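Local coordinates for protein cyclomaltodextrin glucanotransferase (Caldanaerobacter subterraneus, PDB 6WNU) that is an enzyme of the alpha-amylase family, with a TIM-barrel catalytic domain followed along the chain by a domain of two antiparallel beta sheets, at residues K362-E367 with I461-K466; A438-D443 with T468-K473; S475-I480 with V496-G501. All coordinates share one frame; numbering follows the deposited sequence.

From the N terminus, the chain first passes K362-E367, on a helix of the TIM-barrel part, and then A438-D443, in the first strand of the antiparallel sheet that follows. I461-K466 turns back to the helix and closes contact 1 over 94 residues. T468-K473 then closes contact 2 on A438-D443, so the two loops cross rather than nest. Contact 3 follows in series: S475-I480 and V496-G501 pair 16 residues apart in the second sheet. Contact 1 thus ties barrel to first sheet, contact 2 faces first sheet to second, and contact 3 builds the second sheet's edge. K463 NZ lies 3.1 Å from D443 O, a probable hydrogen bond joining contacts 1 and 2.

Contact 1: K362-E367 with I461-K466; sequences KDKLHE and INKGEK. With ACT (acetate ion), chain G.
E367 reaches off its helix and lays its side chain against I461, near the end of a strand, and K463, in the loop just after it. Its CG rests 3.9 Å from I461 CG2, an aliphatic touch, while the carboxylate goes on to K463, where E367 OE1 sits 3.2 Å from K463 CB. The bend at chi2 (146°) turns the acid group that way. OE1 is buried with no polar partner in the model, and E367 OE2 lies 3.1 Å from D363 O, with no hydrogen bond between the two acceptors.

K463 meets the helix with its near end only: CB packs 3.8 Å from K364 CE, the two side chains crossing at about a right angle. Its own amine leads away to a salt bridge with D444. K364 bends at chi2 and chi4 to bring NZ 3.4 Å from K463 O, a weak hydrogen bond; the same NZ gives a firmer one, 2.9 Å, to OXT of an acetate ion, probably from the crystallisation liquor, and another to N513 OD1.

The contact joins helix 362-373 of the barrel part to the end of strand 455-462. That strand runs between 445-452 and 514-519, and E367 also touches V515 on the latter; H366 packs on helix 413-427.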
ATOM      1  N   LYS A 362     -15.033  13.594   5.392  1.00 17.70           N
ATOM      2  CA  LYS A 362     -15.236  12.169   5.658  1.00 24.26           C
ATOM      3  C   LYS A 362     -16.146  11.515   4.624  1.00 23.42           C
ATOM      4  O   LYS A 362     -15.950  10.337   4.290  1.00 25.77           O
ATOM      5  CB  LYS A 362     -15.807  11.963   7.058  1.00 23.00           C
ATOM      6  CG  LYS A 362     -14.918  12.415   8.189  1.00 27.08           C
ATOM      7  CD  LYS A 362     -15.650  12.260   9.516  1.00 33.60           C
ATOM      8  CE  LYS A 362     -14.725  12.487  10.694  1.00 34.79           C
ATOM      9  NZ  LYS A 362     -14.024  13.800  10.603  1.00 45.88           N
ATOM     10  N   ASP A 363     -17.159  12.241   4.124  1.00 20.66           N
ATOM     11  CA  ASP A 363     -18.031  11.673   3.101  1.00 19.59           C
ATOM     12  C   ASP A 363     -17.245  11.307   1.859  1.00 23.20           C
ATOM     13  O   ASP A 363     -17.484  10.258   1.247  1.00 22.57           O
ATOM     14  CB  ASP A 363     -19.145  12.649   2.715  1.00 21.52           C
ATOM     15  CG  ASP A 363     -20.088  12.938   3.850  1.00 27.44           C
ATOM     16  OD1 ASP A 363     -20.341  12.039   4.685  1.00 30.30           O
ATOM     17  OD2 ASP A 363     -20.580  14.081   3.909  1.00 37.78           O
ATOM     18  N   LYS A 364     -16.318  12.179   1.453  1.00 22.39           N
ATOM     19  CA  LYS A 364     -15.497  11.893   0.293  1.00 19.70           C
ATOM     20  C   LYS A 364     -14.548  10.737   0.562  1.00 17.11           C
ATOM     21  O   LYS A 364     -14.254   9.957  -0.350  1.00 16.84           O
ATOM     22  CB  LYS A 364     -14.716  13.141  -0.117  1.00 22.52           C
ATOM     23  CG  LYS A 364     -15.606  14.293  -0.649  1.00 22.53           C
ATOM     24  CD  LYS A 364     -16.237  13.923  -2.006  1.00 21.45           C
ATOM     25  CE  LYS A 364     -17.094  15.062  -2.576  1.00 30.07           C
ATOM     26  NZ  LYS A 364     -18.073  15.560  -1.560  1.00 29.97           N
ATOM     27  N   LEU A 365     -14.046  10.631   1.792  1.00 16.64           N
ATOM     28  CA  LEU A 365     -13.183   9.510   2.147  1.00 16.76           C
ATOM     29  C   LEU A 365     -13.950   8.195   2.061  1.00 19.22           C
ATOM     30  O   LEU A 365     -13.473   7.223   1.466  1.00 18.10           O
ATOM     31  CB  LEU A 365     -12.628   9.708   3.552  1.00 17.77           C
ATOM     32  CG  LEU A 365     -11.774   8.551   4.085  1.00 14.34           C
ATOM     33  CD1 LEU A 365     -10.502   8.385   3.254  1.00 15.85           C
ATOM     34  CD2 LEU A 365     -11.468   8.751   5.559  1.00 15.48           C
ATOM     35  N   HIS A 366     -15.153   8.163   2.648  1.00 19.17           N
ATOM     36  CA  HIS A 366     -16.009   6.979   2.581  1.00 16.94           C
ATOM     37  C   HIS A 366     -16.263   6.560   1.135  1.00 19.70           C
ATOM     38  O   HIS A 366     -16.208   5.368   0.809  1.00 18.84           O
ATOM     39  CB  HIS A 366     -17.333   7.253   3.305  1.00 16.23           C
ATOM     40  CG  HIS A 366     -17.184   7.463   4.786  1.00 17.21           C
ATOM     41  ND1 HIS A 366     -18.073   8.213   5.524  1.00 14.89           N
ATOM     42  CD2 HIS A 366     -16.250   7.025   5.660  1.00 16.46           C
ATOM     43  CE1 HIS A 366     -17.696   8.225   6.791  1.00 19.09           C
ATOM     44  NE2 HIS A 366     -16.594   7.503   6.902  1.00 18.62           N
ATOM     45  N   GLU A 367     -16.519   7.529   0.250  1.00 17.69           N
ATOM     46  CA  GLU A 367     -16.795   7.210  -1.148  1.00 17.21           C
ATOM     47  C   GLU A 367     -15.557   6.656  -1.841  1.00 19.33           C
ATOM     48  O   GLU A 367     -15.655   5.709  -2.628  1.00 18.27           O
ATOM     49  CB  GLU A 367     -17.310   8.446  -1.888  1.00 20.15           C
ATOM     50  CG  GLU A 367     -18.696   8.916  -1.444  1.00 14.96           C
ATOM     51  CD  GLU A 367     -18.873  10.444  -1.506  1.00 22.05           C
ATOM     52  OE1 GLU A 367     -18.191  11.107  -2.306  1.00 24.03           O
ATOM     53  OE2 GLU A 367     -19.705  10.987  -0.752  1.00 19.99           O
ATOM     54  N   ILE A 461     -22.170   5.915  -6.984  1.00 18.75           N
ATOM     55  CA  ILE A 461     -21.583   6.898  -6.082  1.00 17.35           C
ATOM     56  C   ILE A 461     -22.089   8.272  -6.487  1.00 19.45           C
ATOM     57  O   ILE A 461     -21.987   8.655  -7.659  1.00 20.06           O
ATOM     58  CB  ILE A 461     -20.044   6.860  -6.107  1.00 23.34           C
ATOM     59  CG1 ILE A 461     -19.528   5.453  -5.772  1.00 18.43           C
ATOM     60  CG2 ILE A 461     -19.475   7.873  -5.110  1.00 16.37           C
ATOM     61  CD1 ILE A 461     -18.007   5.280  -6.011  1.00 20.23           C
ATOM     62  N   ASN A 462     -22.641   9.006  -5.525  1.00 22.02           N
ATOM     63  CA  ASN A 462     -23.015  10.408  -5.743  1.00 24.54           C
ATOM     64  C   ASN A 462     -22.153  11.266  -4.829  1.00 18.81           C
ATOM     65  O   ASN A 462     -22.387  11.325  -3.619  1.00 21.75           O
ATOM     66  CB  ASN A 462     -24.503  10.639  -5.482  1.00 24.20           C
ATOM     67  CG  ASN A 462     -24.938  12.067  -5.806  1.00 31.47           C
ATOM     68  OD1 ASN A 462     -24.146  12.872  -6.320  1.00 29.21           O
ATOM     69  ND2 ASN A 462     -26.203  12.387  -5.514  1.00 24.70           N
ATOM     70  N   LYS A 463     -21.151  11.933  -5.404  1.00 22.12           N
ATOM     71  CA  LYS A 463     -20.320  12.840  -4.627  1.00 24.55           C
ATOM     72  C   LYS A 463     -20.792  14.282  -4.749  1.00 29.22           C
ATOM     73  O   LYS A 463     -20.152  15.187  -4.202  1.00 25.82           O
ATOM     74  CB  LYS A 463     -18.836  12.708  -5.023  1.00 19.87           C
ATOM     75  CG  LYS A 463     -18.498  13.074  -6.475  1.00 20.98           C
ATOM     76  CD  LYS A 463     -16.997  13.258  -6.623  1.00 25.86           C
ATOM     77  CE  LYS A 463     -16.590  13.599  -8.038  1.00 26.52           C
ATOM     78  NZ  LYS A 463     -16.813  15.039  -8.364  1.00 26.68           N
ATOM     79  N   GLY A 464     -21.919  14.508  -5.419  1.00 29.89           N
ATOM     80  CA  GLY A 464     -22.581  15.790  -5.427  1.00 26.80           C
ATOM     81  C   GLY A 464     -23.814  15.818  -4.543  1.00 31.04           C
ATOM     82  O   GLY A 464     -23.952  15.052  -3.581  1.00 26.15           O
ATOM     83  N   GLU A 465     -24.728  16.724  -4.874  1.00 32.85           N
ATOM     84  CA  GLU A 465     -25.978  16.847  -4.151  1.00 29.19           C
ATOM     85  C   GLU A 465     -26.996  15.838  -4.683  1.00 29.26           C
ATOM     86  O   GLU A 465     -26.810  15.234  -5.741  1.00 23.35           O
ATOM     87  CB  GLU A 465     -26.509  18.278  -4.265  1.00 34.31           C
ATOM     88  CG  GLU A 465     -25.666  19.292  -3.480  1.00 34.79           C
ATOM     89  CD  GLU A 465     -25.432  18.844  -2.038  1.00 37.36           C
ATOM     90  OE1 GLU A 465     -26.350  18.987  -1.205  1.00 46.07           O
ATOM     91  OE2 GLU A 465     -24.337  18.321  -1.737  1.00 41.19           O
ATOM     92  N   LYS A 466     -28.083  15.666  -3.927  1.00 23.64           N
ATOM     93  CA  LYS A 466     -29.142  14.730  -4.302  1.00 26.25           C
ATOM     94  C   LYS A 466     -29.590  14.945  -5.745  1.00 29.44           C
ATOM     95  O   LYS A 466     -29.767  16.079  -6.190  1.00 32.97           O
ATOM     96  CB  LYS A 466     -30.330  14.887  -3.344  1.00 32.57           C
ATOM     97  CG  LYS A 466     -31.635  14.283  -3.874  1.00 35.37           C
ATOM     98  CD  LYS A 466     -32.589  13.857  -2.757  1.00 37.13           C
ATOM     99  CE  LYS A 466     -32.830  14.970  -1.746  1.00 45.75           C
ATOM    100  NZ  LYS A 466     -33.778  14.551  -0.659  1.00 59.39           N
TER
HETATM  101  C   ACT G 606     -19.332  18.778  -1.686  1.00 47.78           C
HETATM  102  O   ACT G 606     -19.076  19.291  -0.592  1.00 47.12           O
HETATM  103  OXT ACT G 606     -19.955  17.713  -1.820  1.00 39.95           O
HETATM  104  CH3 ACT G 606     -18.855  19.506  -2.941  1.00 37.14           C

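Contact 2: A438-D443 with T468-K473; sequences ARYVSD and TVKTVK. Unlike the reference sequence in segment 438-443: V441 (reference Ile). Unlike the reference sequence in segment 468-473: T471 (reference Ala).
Y440 receives a methyl of V469 squarely on one ring face, and this CH-pi contact is the main apolar feature. V469 CG1 stands 3.8 Å from the ring centroid, only 7° off the normal; chi1 of Y440 (-172°) sets CG anti to the backbone N and brings the ring over that methyl. More aliphatic packing lies alongside, with V472 CG1 3.6 Å from R439 CB and V472 CG2 4.3 Å from Y440 CB. R439 and Y440 both stand opposite I447 in a classic beta bulge, and both point toward the facing strand.

Polar approaches are weaker. The R439 chain passes across K473 at about a right angle, its CD 3.3 Å from K473 O, and that carbonyl lies over one face of the guanidinium without a hydrogen bond. The charge of R439 is met instead by salt bridges to E502 and E449. K473 N gives a hydrogen bond of 3.1 Å to a water O; the 2.4 Å from that O to R439 O is doubtfully short, so a bridge between the strands is uncertain.

The axes of segments 438-441 and 468-473 come within 6.5 Å, their N-to-C directions 157° apart. The strands belong to different sheets and meet through side chains with no direct hydrogen bond, as in the two facing layers of a beta sandwich.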
ATOM      1  N   ALA A 438     -18.868   0.811 -17.277  1.00 22.15           N
ATOM      2  CA  ALA A 438     -19.441   2.066 -16.810  1.00 27.05           C
ATOM      3  C   ALA A 438     -20.875   2.185 -17.314  1.00 30.28           C
ATOM      4  O   ALA A 438     -21.130   2.078 -18.515  1.00 27.31           O
ATOM      5  CB  ALA A 438     -18.607   3.251 -17.286  1.00 26.91           C
ATOM      6  N   ARG A 439     -21.812   2.398 -16.398  1.00 21.97           N
ATOM      7  CA  ARG A 439     -23.203   2.561 -16.795  1.00 24.56           C
ATOM      8  C   ARG A 439     -23.643   4.019 -16.852  1.00 25.09           C
ATOM      9  O   ARG A 439     -24.543   4.345 -17.628  1.00 31.40           O
ATOM     10  CB  ARG A 439     -24.125   1.787 -15.846  1.00 20.70           C
ATOM     11  CG  ARG A 439     -23.932   0.272 -15.834  1.00 21.20           C
ATOM     12  CD  ARG A 439     -24.006  -0.331 -17.225  1.00 22.46           C
ATOM     13  NE  ARG A 439     -24.207  -1.777 -17.177  1.00 24.77           N
ATOM     14  CZ  ARG A 439     -24.449  -2.536 -18.244  1.00 23.30           C
ATOM     15  NH1 ARG A 439     -24.525  -1.987 -19.448  1.00 22.00           N
ATOM     16  NH2 ARG A 439     -24.624  -3.847 -18.108  1.00 28.51           N
ATOM     17  N   TYR A 440     -23.050   4.898 -16.040  1.00 28.17           N
ATOM     18  CA  TYR A 440     -23.395   6.315 -16.031  1.00 22.75           C
ATOM     19  C   TYR A 440     -22.213   7.097 -15.485  1.00 24.88           C
ATOM     20  O   TYR A 440     -21.678   6.743 -14.426  1.00 23.80           O
ATOM     21  CB  TYR A 440     -24.630   6.596 -15.175  1.00 28.67           C
ATOM     22  CG  TYR A 440     -25.140   8.022 -15.301  1.00 34.13           C
ATOM     23  CD1 TYR A 440     -25.966   8.397 -16.360  1.00 31.16           C
ATOM     24  CD2 TYR A 440     -24.803   8.994 -14.363  1.00 29.11           C
ATOM     25  CE1 TYR A 440     -26.439   9.699 -16.480  1.00 31.84           C
ATOM     26  CE2 TYR A 440     -25.268  10.302 -14.479  1.00 31.95           C
ATOM     27  CZ  TYR A 440     -26.088  10.645 -15.538  1.00 40.10           C
ATOM     28  OH  TYR A 440     -26.551  11.940 -15.655  1.00 42.51           O
ATOM     29  N   VAL A 441     -21.821   8.161 -16.191  1.00 24.45           N
ATOM     30  CA  VAL A 441     -20.683   8.991 -15.803  1.00 25.13           C
ATOM     31  C   VAL A 441     -21.048  10.457 -16.008  1.00 28.58           C
ATOM     32  O   VAL A 441     -21.216  10.909 -17.148  1.00 26.24           O
ATOM     33  CB  VAL A 441     -19.410   8.649 -16.588  1.00 25.97           C
ATOM     34  CG1 VAL A 441     -18.246   9.424 -16.041  1.00 26.97           C
ATOM     35  CG2 VAL A 441     -19.129   7.161 -16.532  1.00 24.89           C
ATOM     36  N   SER A 442     -21.163  11.198 -14.914  1.00 26.01           N
ATOM     37  CA  SER A 442     -21.274  12.649 -14.927  1.00 26.14           C
ATOM     38  C   SER A 442     -20.234  13.215 -13.961  1.00 32.27           C
ATOM     39  O   SER A 442     -19.478  12.467 -13.325  1.00 31.38           O
ATOM     40  CB  SER A 442     -22.690  13.098 -14.553  1.00 28.38           C
ATOM     41  OG  SER A 442     -22.903  12.992 -13.161  1.00 24.46           O
ATOM     42  N   ASP A 443     -20.194  14.547 -13.842  1.00 33.58           N
ATOM     43  CA  ASP A 443     -19.185  15.180 -12.956  1.00 29.59           C
ATOM     44  C   ASP A 443     -19.274  14.599 -11.539  1.00 30.14           C
ATOM     45  O   ASP A 443     -18.226  14.249 -11.001  1.00 30.94           O
ATOM     46  CB  ASP A 443     -19.341  16.701 -12.925  1.00 33.78           C
ATOM     47  CG  ASP A 443     -18.756  17.405 -14.134  1.00 32.67           C
ATOM     48  OD1 ASP A 443     -18.109  16.746 -14.945  1.00 36.25           O
ATOM     49  OD2 ASP A 443     -18.960  18.609 -14.241  1.00 45.41           O
ATOM     50  N   THR A 468     -31.622  12.699  -9.373  1.00 29.83           N
ATOM     51  CA  THR A 468     -32.339  11.551  -9.923  1.00 31.66           C
ATOM     52  C   THR A 468     -31.847  11.282 -11.339  1.00 30.79           C
ATOM     53  O   THR A 468     -31.828  12.189 -12.174  1.00 28.83           O
ATOM     54  CB  THR A 468     -33.859  11.786  -9.925  1.00 37.27           C
ATOM     55  OG1 THR A 468     -34.329  11.937  -8.576  1.00 32.17           O
ATOM     56  CG2 THR A 468     -34.584  10.605 -10.591  1.00 28.80           C
ATOM     57  N   VAL A 469     -31.452  10.015 -11.610  1.00 34.95           N
ATOM     58  CA  VAL A 469     -30.786   9.633 -12.855  1.00 36.34           C
ATOM     59  C   VAL A 469     -31.803   9.208 -13.914  1.00 40.87           C
ATOM     60  O   VAL A 469     -32.841   8.616 -13.603  1.00 39.06           O
ATOM     61  CB  VAL A 469     -29.767   8.509 -12.575  1.00 34.09           C
ATOM     62  CG1 VAL A 469     -28.849   8.311 -13.773  1.00 36.52           C
ATOM     63  CG2 VAL A 469     -28.969   8.830 -11.327  1.00 39.41           C
ATOM     64  N   LYS A 470     -31.470   9.491 -15.185  1.00 35.89           N
ATOM     65  CA  LYS A 470     -32.260   9.194 -16.414  1.00 40.73           C
ATOM     66  C   LYS A 470     -32.615   7.703 -16.533  1.00 48.76           C
ATOM     67  O   LYS A 470     -33.552   7.232 -15.886  1.00 53.22           O
ATOM     68  CB  LYS A 470     -31.453   9.583 -17.656  1.00 41.05           C
ATOM     69  CG  LYS A 470     -30.587  10.823 -17.505  1.00 56.07           C
ATOM     70  CD  LYS A 470     -31.298  12.120 -17.824  1.00 63.97           C
ATOM     71  CE  LYS A 470     -31.631  12.271 -19.293  1.00 65.77           C
ATOM     72  NZ  LYS A 470     -30.512  12.875 -20.055  1.00 62.53           N
ATOM     73  N   THR A 471     -31.997   6.985 -17.451  1.00 46.58           N
ATOM     74  CA  THR A 471     -32.276   5.561 -17.522  1.00 44.67           C
ATOM     75  C   THR A 471     -30.954   4.873 -17.773  1.00 35.07           C
ATOM     76  O   THR A 471     -30.226   5.225 -18.706  1.00 38.71           O
ATOM     77  CB  THR A 471     -33.342   5.226 -18.563  1.00 41.00           C
ATOM     78  OG1 THR A 471     -34.628   5.532 -17.995  1.00 36.84           O
ATOM     79  CG2 THR A 471     -33.298   3.757 -18.904  1.00 36.08           C
ATOM     80  N   VAL A 472     -30.639   3.945 -16.885  1.00 34.03           N
ATOM     81  CA  VAL A 472     -29.357   3.266 -16.823  1.00 37.66           C
ATOM     82  C   VAL A 472     -29.558   1.826 -17.272  1.00 26.88           C
ATOM     83  O   VAL A 472     -30.568   1.199 -16.934  1.00 32.45           O
ATOM     84  CB  VAL A 472     -28.808   3.345 -15.380  1.00 30.09           C
ATOM     85  CG1 VAL A 472     -27.592   2.488 -15.206  1.00 32.07           C
ATOM     86  CG2 VAL A 472     -28.519   4.784 -15.003  1.00 35.73           C
ATOM     87  N   LYS A 473     -28.605   1.303 -18.040  1.00 25.55           N
ATOM     88  CA  LYS A 473     -28.651  -0.117 -18.341  1.00 26.72           C
ATOM     89  C   LYS A 473     -28.005  -0.919 -17.215  1.00 28.89           C
ATOM     90  O   LYS A 473     -27.218  -0.403 -16.414  1.00 27.66           O
ATOM     91  CB  LYS A 473     -27.950  -0.417 -19.667  1.00 34.97           C
ATOM     92  CG  LYS A 473     -28.498   0.349 -20.857  1.00 32.82           C
ATOM     93  CD  LYS A 473     -29.834  -0.192 -21.318  1.00 39.31           C
ATOM     94  CE  LYS A 473     -30.217   0.402 -22.671  1.00 40.50           C
ATOM     95  NZ  LYS A 473     -29.193   0.092 -23.706  1.00 52.39           N
TER
HETATM   96  O   HOH W   1     -26.127   2.927 -18.831  1.00 29.91           O

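Contact 3: S475-I480 with V496-G501; sequences SLRKGI and VTKGNG
G479 and V496 form an antiparallel hydrogen-bonded pair in the ladder by which strand 479-481, outermost in the second sheet of the C-terminal beta domain, joins 494-497. G479 N gives to V496 O at 2.9 Å and V496 N to G479 O at 2.8 Å, both nearly straight at 167°. V496 then sets its CG1 methyl against the backbone carbonyls of L476 and R477, where the chain bends into the strand; those two oxygens have hydrogen-bond donors in N503 and Y481 respectively.

Just beyond this pair, K498 runs out alongside R477. Its CB faces K478 CB and lies 3.8 Å from R477 NH1. With CG anti to the backbone N (chi1 -167°), the chain passes along the edge of the guanidinium: CG comes to 3.4 Å from R477 NH1, near the plane of the group, and CD stays 3.9 Å from the same nitrogen. CE moves on to R477 NH2, also at 3.9 Å. K498 NZ ends 4.0 Å from R477 NH2, two like charges that would be expected to repel. The bend at chi4 turns it toward an acceptor in its own segment: K498 NZ gives a hydrogen bond of 2.9 Å to N500 OD1.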
ATOM      1  N   SER A 475     -27.164  -5.445 -16.260  1.00 26.26           N
ATOM      2  CA  SER A 475     -27.411  -6.854 -16.521  1.00 25.38           C
ATOM      3  C   SER A 475     -28.060  -7.540 -15.331  1.00 25.20           C
ATOM      4  O   SER A 475     -28.330  -8.740 -15.391  1.00 26.34           O
ATOM      5  CB  SER A 475     -26.111  -7.567 -16.901  1.00 37.28           C
ATOM      6  OG  SER A 475     -25.375  -7.907 -15.746  1.00 38.89           O
ATOM      7  N   LEU A 476     -28.314  -6.809 -14.252  1.00 22.04           N
ATOM      8  CA  LEU A 476     -29.083  -7.362 -13.153  1.00 22.03           C
ATOM      9  C   LEU A 476     -30.479  -7.747 -13.633  1.00 29.24           C
ATOM     10  O   LEU A 476     -31.095  -7.045 -14.438  1.00 26.77           O
ATOM     11  CB  LEU A 476     -29.185  -6.350 -12.012  1.00 29.36           C
ATOM     12  CG  LEU A 476     -27.953  -6.150 -11.129  1.00 26.39           C
ATOM     13  CD1 LEU A 476     -28.179  -5.004 -10.166  1.00 21.94           C
ATOM     14  CD2 LEU A 476     -27.652  -7.423 -10.361  1.00 26.21           C
ATOM     15  N   ARG A 477     -30.982  -8.864 -13.127  1.00 30.95           N
ATOM     16  CA  ARG A 477     -32.339  -9.276 -13.531  1.00 30.63           C
ATOM     17  C   ARG A 477     -33.338  -8.233 -13.022  1.00 33.01           C
ATOM     18  O   ARG A 477     -33.120  -7.595 -11.949  1.00 26.85           O
ATOM     19  CB  ARG A 477     -32.632 -10.672 -12.978  1.00 42.14           C
ATOM     20  CG  ARG A 477     -32.143 -11.798 -13.877  1.00 46.95           C
ATOM     21  CD  ARG A 477     -32.948 -11.865 -15.163  1.00 60.67           C
ATOM     22  NE  ARG A 477     -34.069 -10.928 -15.174  1.00 59.46           N
ATOM     23  CZ  ARG A 477     -34.652 -10.433 -16.254  1.00 49.18           C
ATOM     24  NH1 ARG A 477     -35.660  -9.603 -16.130  1.00 46.12           N
ATOM     25  NH2 ARG A 477     -34.250 -10.783 -17.455  1.00 50.29           N
ATOM     26  N   LYS A 478     -34.521  -8.191 -13.637  1.00 31.63           N
ATOM     27  CA  LYS A 478     -35.564  -7.279 -13.165  1.00 33.95           C
ATOM     28  C   LYS A 478     -35.938  -7.560 -11.708  1.00 30.94           C
ATOM     29  O   LYS A 478     -35.785  -8.672 -11.202  1.00 30.57           O
ATOM     30  CB  LYS A 478     -36.813  -7.371 -14.055  1.00 37.41           C
ATOM     31  CG  LYS A 478     -37.770  -8.532 -13.749  1.00 40.71           C
ATOM     32  CD  LYS A 478     -39.217  -8.142 -14.071  1.00 44.19           C
ATOM     33  CE  LYS A 478     -40.156  -9.345 -14.100  1.00 47.47           C
ATOM     34  NZ  LYS A 478     -40.019 -10.120 -15.370  1.00 55.20           N
ATOM     35  N   GLY A 479     -36.410  -6.526 -11.023  1.00 27.88           N
ATOM     36  CA  GLY A 479     -36.817  -6.648  -9.643  1.00 23.48           C
ATOM     37  C   GLY A 479     -36.308  -5.481  -8.821  1.00 27.35           C
ATOM     38  O   GLY A 479     -35.826  -4.483  -9.348  1.00 28.29           O
ATOM     39  N   ILE A 480     -36.431  -5.601  -7.503  1.00 24.30           N
ATOM     40  CA  ILE A 480     -35.990  -4.573  -6.573  1.00 27.31           C
ATOM     41  C   ILE A 480     -34.805  -5.119  -5.784  1.00 31.07           C
ATOM     42  O   ILE A 480     -34.862  -6.239  -5.268  1.00 24.40           O
ATOM     43  CB  ILE A 480     -37.134  -4.136  -5.647  1.00 31.24           C
ATOM     44  CG1 ILE A 480     -38.309  -3.620  -6.490  1.00 28.87           C
ATOM     45  CG2 ILE A 480     -36.666  -3.056  -4.683  1.00 28.57           C
ATOM     46  CD1 ILE A 480     -39.289  -2.782  -5.718  1.00 34.38           C
ATOM     47  N   VAL A 496     -35.292  -2.396 -11.122  1.00 24.18           N
ATOM     48  CA  VAL A 496     -34.850  -2.794 -12.448  1.00 30.55           C
ATOM     49  C   VAL A 496     -36.079  -3.303 -13.180  1.00 30.75           C
ATOM     50  O   VAL A 496     -36.786  -4.174 -12.659  1.00 28.02           O
ATOM     51  CB  VAL A 496     -33.765  -3.887 -12.361  1.00 27.97           C
ATOM     52  CG1 VAL A 496     -33.307  -4.328 -13.747  1.00 28.74           C
ATOM     53  CG2 VAL A 496     -32.584  -3.407 -11.517  1.00 24.95           C
ATOM     54  N   THR A 497     -36.354  -2.748 -14.356  1.00 25.14           N
ATOM     55  CA  THR A 497     -37.413  -3.282 -15.197  1.00 32.19           C
ATOM     56  C   THR A 497     -36.799  -4.104 -16.318  1.00 27.61           C
ATOM     57  O   THR A 497     -35.627  -3.951 -16.666  1.00 29.77           O
ATOM     58  CB  THR A 497     -38.313  -2.171 -15.770  1.00 30.36           C
ATOM     59  OG1 THR A 497     -37.616  -1.436 -16.786  1.00 24.95           O
ATOM     60  CG2 THR A 497     -38.757  -1.225 -14.672  1.00 26.48           C
ATOM     61  N   LYS A 498     -37.599  -5.016 -16.861  1.00 25.93           N
ATOM     62  CA  LYS A 498     -37.098  -5.927 -17.879  1.00 32.05           C
ATOM     63  C   LYS A 498     -37.091  -5.215 -19.217  1.00 36.31           C
ATOM     64  O   LYS A 498     -38.151  -4.827 -19.722  1.00 38.42           O
ATOM     65  CB  LYS A 498     -37.946  -7.192 -17.959  1.00 37.79           C
ATOM     66  CG  LYS A 498     -37.267  -8.289 -18.775  1.00 47.07           C
ATOM     67  CD  LYS A 498     -38.205  -9.415 -19.142  1.00 47.19           C
ATOM     68  CE  LYS A 498     -37.418 -10.604 -19.675  1.00 47.57           C
ATOM     69  NZ  LYS A 498     -36.439 -10.193 -20.721  1.00 54.39           N
ATOM     70  N   GLY A 499     -35.904  -5.047 -19.795  1.00 30.97           N
ATOM     71  CA  GLY A 499     -35.776  -4.336 -21.049  1.00 35.49           C
ATOM     72  C   GLY A 499     -35.838  -5.183 -22.295  1.00 39.27           C
ATOM     73  O   GLY A 499     -36.046  -4.633 -23.379  1.00 47.11           O
ATOM     74  N   ASN A 500     -35.692  -6.506 -22.158  1.00 42.55           N
ATOM     75  CA  ASN A 500     -35.461  -7.419 -23.277  1.00 54.25           C
ATOM     76  C   ASN A 500     -34.141  -7.063 -23.953  1.00 54.58           C
ATOM     77  O   ASN A 500     -34.053  -6.081 -24.697  1.00 60.39           O
ATOM     78  CB  ASN A 500     -36.631  -7.391 -24.266  1.00 55.02           C
ATOM     79  CG  ASN A 500     -37.916  -7.926 -23.655  1.00 59.08           C
ATOM     80  OD1 ASN A 500     -37.901  -8.908 -22.906  1.00 54.84           O
ATOM     81  ND2 ASN A 500     -39.036  -7.272 -23.961  1.00 61.21           N
ATOM     82  N   GLY A 501     -33.112  -7.860 -23.703  1.00 54.39           N
ATOM     83  CA  GLY A 501     -31.739  -7.424 -23.890  1.00 44.26           C
ATOM     84  C   GLY A 501     -31.142  -6.992 -22.555  1.00 38.44           C
ATOM     85  O   GLY A 501     -31.235  -7.716 -21.564  1.00 47.41           O
TER